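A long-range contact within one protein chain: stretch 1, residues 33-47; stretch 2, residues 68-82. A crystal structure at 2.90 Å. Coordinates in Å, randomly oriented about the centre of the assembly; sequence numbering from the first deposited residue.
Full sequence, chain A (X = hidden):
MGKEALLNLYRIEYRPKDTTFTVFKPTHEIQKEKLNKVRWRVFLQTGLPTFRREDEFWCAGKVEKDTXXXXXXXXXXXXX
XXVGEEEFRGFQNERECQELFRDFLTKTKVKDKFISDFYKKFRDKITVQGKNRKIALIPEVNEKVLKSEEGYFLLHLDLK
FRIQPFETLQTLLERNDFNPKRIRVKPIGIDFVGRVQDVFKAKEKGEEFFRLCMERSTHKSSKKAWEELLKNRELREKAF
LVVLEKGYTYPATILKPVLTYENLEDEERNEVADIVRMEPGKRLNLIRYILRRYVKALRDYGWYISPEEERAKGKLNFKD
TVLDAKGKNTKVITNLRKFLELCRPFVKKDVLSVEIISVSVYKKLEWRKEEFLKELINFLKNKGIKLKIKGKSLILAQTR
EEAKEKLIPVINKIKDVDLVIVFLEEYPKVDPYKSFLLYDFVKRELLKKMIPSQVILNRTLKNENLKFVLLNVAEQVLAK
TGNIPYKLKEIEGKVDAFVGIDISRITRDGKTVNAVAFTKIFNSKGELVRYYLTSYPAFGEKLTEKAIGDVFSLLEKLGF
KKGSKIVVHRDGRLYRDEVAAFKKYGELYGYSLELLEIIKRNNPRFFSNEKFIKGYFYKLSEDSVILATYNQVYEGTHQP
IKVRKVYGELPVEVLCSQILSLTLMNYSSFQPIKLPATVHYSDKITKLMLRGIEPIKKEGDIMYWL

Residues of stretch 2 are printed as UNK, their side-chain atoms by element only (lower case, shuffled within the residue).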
# COMPACT_ATOMS: atom_id res chain seq x y z
N GLU A 33 -19.73 -11.64 -2.09
CA GLU A 33 -19.18 -10.57 -2.92
C GLU A 33 -20.29 -9.65 -3.42
O GLU A 33 -20.14 -8.42 -3.48
CB GLU A 33 -18.42 -11.19 -4.11
CG GLU A 33 -17.25 -12.14 -3.74
CD GLU A 33 -17.21 -13.46 -4.55
OE1 GLU A 33 -17.81 -13.54 -5.65
OE2 GLU A 33 -16.56 -14.42 -4.07
N LYS A 34 -21.44 -10.28 -3.66
CA LYS A 34 -22.64 -9.64 -4.17
C LYS A 34 -23.51 -8.95 -3.15
O LYS A 34 -24.33 -8.13 -3.52
CB LYS A 34 -23.46 -10.65 -4.96
CG LYS A 34 -22.64 -11.27 -6.07
CD LYS A 34 -23.35 -12.43 -6.71
CE LYS A 34 -22.40 -13.16 -7.64
NZ LYS A 34 -23.02 -14.36 -8.30
N LEU A 35 -23.31 -9.29 -1.87
CA LEU A 35 -24.08 -8.71 -0.78
C LEU A 35 -23.88 -7.21 -0.68
O LEU A 35 -24.86 -6.47 -0.55
CB LEU A 35 -23.71 -9.37 0.54
CG LEU A 35 -24.32 -10.75 0.81
CD1 LEU A 35 -23.76 -11.30 2.09
CD2 LEU A 35 -25.82 -10.69 0.87
N ASN A 36 -22.64 -6.78 -0.89
CA ASN A 36 -22.26 -5.37 -0.84
C ASN A 36 -22.80 -4.55 -2.02
O ASN A 36 -23.00 -3.33 -1.90
CB ASN A 36 -20.73 -5.24 -0.78
CG ASN A 36 -20.25 -4.67 0.53
OD1 ASN A 36 -20.39 -3.47 0.80
ND2 ASN A 36 -19.69 -5.54 1.37
N LYS A 37 -23.06 -5.27 -3.12
CA LYS A 37 -23.60 -4.72 -4.38
C LYS A 37 -25.11 -4.56 -4.31
O LYS A 37 -25.67 -3.59 -4.83
CB LYS A 37 -23.27 -5.63 -5.56
CG LYS A 37 -21.80 -5.90 -5.81
CD LYS A 37 -21.65 -6.90 -6.97
CE LYS A 37 -20.18 -7.24 -7.26
NZ LYS A 37 -20.00 -8.15 -8.45
N VAL A 38 -25.77 -5.50 -3.63
CA VAL A 38 -27.22 -5.50 -3.47
C VAL A 38 -27.62 -4.39 -2.56
O VAL A 38 -28.54 -3.64 -2.87
CB VAL A 38 -27.73 -6.82 -2.91
CG1 VAL A 38 -29.27 -6.78 -2.71
CG2 VAL A 38 -27.35 -7.96 -3.85
N ARG A 39 -26.90 -4.29 -1.44
CA ARG A 39 -27.09 -3.27 -0.40
C ARG A 39 -27.01 -1.87 -1.03
O ARG A 39 -27.76 -0.96 -0.63
CB ARG A 39 -26.05 -3.50 0.71
CG ARG A 39 -25.80 -2.35 1.70
CD ARG A 39 -24.36 -1.88 1.54
NE ARG A 39 -24.05 -0.56 2.06
CZ ARG A 39 -24.61 0.59 1.67
NH1 ARG A 39 -25.55 0.64 0.74
NH2 ARG A 39 -24.11 1.73 2.13
N TRP A 40 -26.18 -1.74 -2.06
CA TRP A 40 -26.00 -0.49 -2.77
C TRP A 40 -27.26 -0.21 -3.58
O TRP A 40 -27.81 0.91 -3.55
CB TRP A 40 -24.74 -0.57 -3.67
CG TRP A 40 -24.55 0.61 -4.62
CD1 TRP A 40 -24.68 0.57 -5.98
CD2 TRP A 40 -24.31 1.98 -4.27
NE1 TRP A 40 -24.56 1.84 -6.51
CE2 TRP A 40 -24.33 2.73 -5.48
CE3 TRP A 40 -24.09 2.67 -3.06
CZ2 TRP A 40 -24.13 4.13 -5.51
CZ3 TRP A 40 -23.89 4.08 -3.09
CH2 TRP A 40 -23.92 4.79 -4.31
N ARG A 41 -27.77 -1.27 -4.21
CA ARG A 41 -28.97 -1.21 -5.05
C ARG A 41 -30.26 -1.06 -4.27
O ARG A 41 -31.18 -0.40 -4.78
CB ARG A 41 -29.01 -2.42 -5.97
CG ARG A 41 -27.83 -2.43 -6.93
CD ARG A 41 -27.84 -3.68 -7.81
NE ARG A 41 -26.92 -3.63 -8.96
CZ ARG A 41 -27.00 -2.77 -9.97
NH1 ARG A 41 -27.95 -1.83 -10.02
NH2 ARG A 41 -26.22 -2.94 -11.03
N VAL A 42 -30.29 -1.59 -3.03
CA VAL A 42 -31.46 -1.48 -2.12
C VAL A 42 -31.57 -0.02 -1.78
O VAL A 42 -32.65 0.51 -1.73
CB VAL A 42 -31.33 -2.20 -0.75
CG1 VAL A 42 -32.69 -2.20 -0.02
CG2 VAL A 42 -30.87 -3.60 -0.90
N PHE A 43 -30.44 0.63 -1.57
CA PHE A 43 -30.39 2.04 -1.27
C PHE A 43 -30.77 2.88 -2.54
O PHE A 43 -31.45 3.90 -2.41
CB PHE A 43 -28.98 2.35 -0.69
CG PHE A 43 -28.56 3.80 -0.74
CD1 PHE A 43 -29.32 4.82 -0.12
CD2 PHE A 43 -27.39 4.16 -1.46
CE1 PHE A 43 -28.94 6.18 -0.21
CE2 PHE A 43 -26.99 5.52 -1.56
CZ PHE A 43 -27.77 6.53 -0.94
N LEU A 44 -30.42 2.41 -3.73
CA LEU A 44 -30.75 3.15 -4.97
C LEU A 44 -32.24 3.19 -5.34
O LEU A 44 -32.77 4.28 -5.63
CB LEU A 44 -29.95 2.60 -6.15
CG LEU A 44 -28.44 2.83 -6.25
CD1 LEU A 44 -28.03 2.39 -7.64
CD2 LEU A 44 -28.06 4.29 -6.03
N GLN A 45 -32.90 2.02 -5.31
CA GLN A 45 -34.33 1.86 -5.64
C GLN A 45 -35.28 2.44 -4.59
O GLN A 45 -36.32 3.01 -4.93
CB GLN A 45 -34.66 0.39 -5.88
CG GLN A 45 -34.29 -0.08 -7.28
CD GLN A 45 -35.12 -1.26 -7.76
OE1 GLN A 45 -36.33 -1.32 -7.54
NE2 GLN A 45 -34.46 -2.18 -8.45
N THR A 46 -34.86 2.33 -3.33
CA THR A 46 -35.57 2.84 -2.16
C THR A 46 -35.37 4.34 -2.06
O THR A 46 -36.31 5.12 -2.23
CB THR A 46 -35.04 2.19 -0.83
OG1 THR A 46 -35.07 0.76 -0.95
CG2 THR A 46 -35.90 2.56 0.33
N GLY A 47 -34.13 4.73 -1.82
CA GLY A 47 -33.79 6.13 -1.68
C GLY A 47 -33.51 6.44 -0.23
O GLY A 47 -33.21 7.58 0.11
N UNK A 68 -42.31 -5.90 -3.09
CA UNK A 68 -41.10 -6.60 -3.53
C UNK A 68 -40.09 -5.70 -4.22
O UNK A 68 -40.45 -4.71 -4.87
c UNK A 68 -43.65 -8.86 -4.75
c UNK A 68 -41.46 -7.73 -4.50
c UNK A 68 -42.36 -8.84 -3.97
c UNK A 68 -41.64 -10.14 -4.06
N UNK A 69 -38.82 -6.06 -4.05
CA UNK A 69 -37.71 -5.33 -4.64
C UNK A 69 -36.99 -6.23 -5.62
O UNK A 69 -36.45 -7.27 -5.24
c UNK A 69 -36.49 -1.07 -2.97
c UNK A 69 -36.77 -4.86 -3.54
c UNK A 69 -36.17 -2.41 -3.33
c UNK A 69 -37.07 -3.47 -3.08
o UNK A 69 -38.07 0.49 -1.99
c UNK A 69 -38.29 -3.17 -2.45
c UNK A 69 -37.73 -0.79 -2.35
c UNK A 69 -38.64 -1.83 -2.08
N UNK A 70 -37.01 -5.82 -6.89
CA UNK A 70 -36.42 -6.59 -7.97
C UNK A 70 -35.14 -5.92 -8.49
O UNK A 70 -35.10 -5.39 -9.60
c UNK A 70 -38.96 -8.82 -8.49
c UNK A 70 -38.89 -7.32 -8.80
c UNK A 70 -39.82 -6.97 -9.96
c UNK A 70 -37.46 -6.81 -9.10
N UNK A 71 -34.11 -5.91 -7.66
CA UNK A 71 -32.82 -5.32 -8.03
C UNK A 71 -32.04 -6.24 -9.00
O UNK A 71 -32.07 -7.46 -8.86
c UNK A 71 -31.95 -4.94 -6.76
c UNK A 71 -32.59 -3.81 -5.99
o UNK A 71 -31.81 -6.07 -5.89
N UNK A 72 -31.43 -5.64 -10.01
CA UNK A 72 -30.65 -6.39 -11.00
C UNK A 72 -29.17 -6.07 -10.84
O UNK A 72 -28.78 -4.91 -10.95
c UNK A 72 -30.54 -5.59 -14.81
c UNK A 72 -30.80 -7.91 -13.97
c UNK A 72 -30.33 -6.53 -13.62
c UNK A 72 -31.12 -6.01 -12.41
N UNK A 73 -28.34 -7.09 -10.67
CA UNK A 73 -26.89 -6.89 -10.50
C UNK A 73 -26.07 -6.78 -11.82
O UNK A 73 -26.64 -6.81 -12.92
o UNK A 73 -26.48 -9.27 -10.03
c UNK A 73 -26.32 -7.96 -9.54
N UNK A 74 -24.75 -6.59 -11.67
CA UNK A 74 -23.79 -6.48 -12.78
C UNK A 74 -23.75 -7.75 -13.59
O UNK A 74 -23.63 -7.69 -14.81
o UNK A 74 -22.65 -3.84 -12.10
n UNK A 74 -21.78 -4.89 -10.32
c UNK A 74 -22.28 -4.88 -11.55
c UNK A 74 -22.39 -6.20 -12.25
N UNK A 75 -23.86 -8.89 -12.89
CA UNK A 75 -23.85 -10.21 -13.50
C UNK A 75 -24.90 -10.25 -14.58
O UNK A 75 -24.55 -10.24 -15.75
N UNK A 76 -26.16 -10.08 -14.16
CA UNK A 76 -27.40 -10.06 -14.97
C UNK A 76 -28.44 -10.76 -14.11
O UNK A 76 -29.61 -10.79 -14.46
o UNK A 76 -27.65 -11.69 -19.30
o UNK A 76 -29.62 -12.27 -18.54
c UNK A 76 -28.46 -10.51 -17.35
c UNK A 76 -27.31 -10.79 -16.33
c UNK A 76 -28.58 -11.56 -18.48
N UNK A 77 -28.00 -11.30 -12.97
CA UNK A 77 -28.87 -12.02 -12.03
C UNK A 77 -29.87 -11.06 -11.38
O UNK A 77 -29.48 -9.98 -10.92
c UNK A 77 -28.06 -12.72 -10.90
c UNK A 77 -28.93 -13.80 -10.22
c UNK A 77 -26.80 -13.38 -11.46
c UNK A 77 -25.81 -13.83 -10.41
N UNK A 78 -31.15 -11.44 -11.39
CA UNK A 78 -32.17 -10.61 -10.77
C UNK A 78 -32.34 -11.15 -9.34
O UNK A 78 -32.17 -12.35 -9.09
c UNK A 78 -34.34 -9.40 -11.13
c UNK A 78 -33.32 -10.69 -13.01
c UNK A 78 -33.52 -10.64 -11.51
N UNK A 79 -32.58 -10.22 -8.41
CA UNK A 79 -32.75 -10.53 -6.99
C UNK A 79 -34.03 -9.96 -6.40
O UNK A 79 -34.29 -8.77 -6.52
o UNK A 79 -29.30 -8.67 -7.26
c UNK A 79 -30.22 -10.73 -6.42
o UNK A 79 -28.40 -10.54 -7.96
c UNK A 79 -31.56 -10.01 -6.17
c UNK A 79 -29.24 -9.92 -7.28
N UNK A 80 -34.81 -10.81 -5.75
CA UNK A 80 -36.04 -10.37 -5.11
C UNK A 80 -35.94 -10.45 -3.60
O UNK A 80 -35.24 -11.31 -3.03
c UNK A 80 -38.07 -12.26 -5.10
c UNK A 80 -39.45 -12.28 -5.65
c UNK A 80 -37.30 -11.08 -5.69
c UNK A 80 -37.41 -13.58 -5.41
N UNK A 81 -36.53 -9.44 -2.96
CA UNK A 81 -36.54 -9.33 -1.51
C UNK A 81 -37.78 -8.60 -1.04
O UNK A 81 -38.21 -7.64 -1.69
c UNK A 81 -34.65 -7.70 -1.97
c UNK A 81 -33.36 -7.23 -1.51
n UNK A 81 -34.21 -4.98 -1.55
c UNK A 81 -33.19 -5.90 -2.13
c UNK A 81 -35.27 -8.63 -1.00
N UNK A 82 -38.35 -9.08 0.06
CA UNK A 82 -39.58 -8.53 0.65
C UNK A 82 -39.49 -8.29 2.18
O UNK A 82 -38.41 -8.00 2.65
c UNK A 82 -41.78 -11.62 -0.61
n UNK A 82 -41.52 -14.30 -3.15
n UNK A 82 -43.01 -14.10 -1.42
c UNK A 82 -41.99 -13.61 -2.12
n UNK A 82 -41.41 -12.46 -1.77
c UNK A 82 -40.81 -9.38 0.23
c UNK A 82 -40.57 -10.90 0.02

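Position 68 carries four side-chain carbons forked at the second, out of reach of the helix of stretch 1; this is Leu-68. At position 69 one carbon leads to a six-carbon ring bearing a single oxygen, and the ring lies against Gln-45 and Thr-46; this is Tyr-69. Its CA-to-CB bond points toward the helix, and the ring settles against the last turn, with CE2 3.1 Å from Thr-46 OG1 and 3.7 Å from Gln-45 CB. The Thr-46 hydroxyl is itself held within the helix, donating to Val-42 O (OG1 to O, 2.6 Å).

Position 70 again has four carbons forked at the second, and its CA-to-CB bond points away from the helix: Leu-70. Its backbone is what stretch 1 uses, since Gln-45 NE2 donates a weak hydrogen bond to Leu-70 O at 3.5 Å. At position 71 the first carbon carries one oxygen and one carbon, the signature of threonine, and these atoms touch Val-38, Arg-41 and Gln-45. Thr-71 points toward the helix, its CG2 lying 3.8 Å from Arg-41 CB and 3.5 Å from Gln-45 NE2, and its OG1 4.1 Å from Val-38 CG1. The backbones come close here, with Arg-41 CA and Thr-71 CA 6.4 Å apart.

Position 72, four carbons forked at the second and directed away, is Leu-72. Its carbonyl lies over one face of the Arg-41 guanidinium, Leu-72 O being 3.0 Å from Arg-41 CZ; at this angle the N-H groups do not point at the oxygen, so the close approach is no hydrogen bond. Position 73 has one carbon and one oxygen and touches Arg-41, hence Ser-73, whose CA lies 3.6 Å from Arg-41 NE. Position 74 has two carbons, the second bearing one oxygen and one nitrogen, and lies beside Lys-37 and Arg-41: Asn-74, whose side chain starts sideways but ends nearer the helix.

Position 75 has no side-chain atoms and is Gly-75. Position 76, three carbons with two oxygens on the third, is Glu-76, out of reach of the helix. At position 77 four carbons fork at the first, one arm being two carbons long, and they reach Lys-34; this is Ile-77, with CD1 3.5 Å from Lys-34 NZ.

Position 78 has three carbons, two of them borne by the first, and makes no contact: Val-78. Position 79 ends in two oxygens on a third carbon and touches Val-38, giving Glu-79, whose OE1 is 4.0 Å from Val-38 CG2. Position 80, four carbons forked at the second, is Leu-80, out of reach. Position 81 is a row of four carbons ending in nitrogen, against Val-38 and Val-42: Lys-81, whose CE packs 3.5 Å from Val-42 CG2. Position 82, with three carbons, a nitrogen and a carbon carrying two more nitrogens, is Arg-82, also out of reach.

The contact places one helix against a hairpin whose strands are joined by Tyr-69 and Lys-81, each donating its backbone N to the other's O. Alternation along the strands sends Tyr-69, Thr-71, Glu-79 and Lys-81 toward the helix. Packing dominates, supplemented by one weak hydrogen bond.

Stretch 2, residues 68-82: LYLTLSNGEIVELKR
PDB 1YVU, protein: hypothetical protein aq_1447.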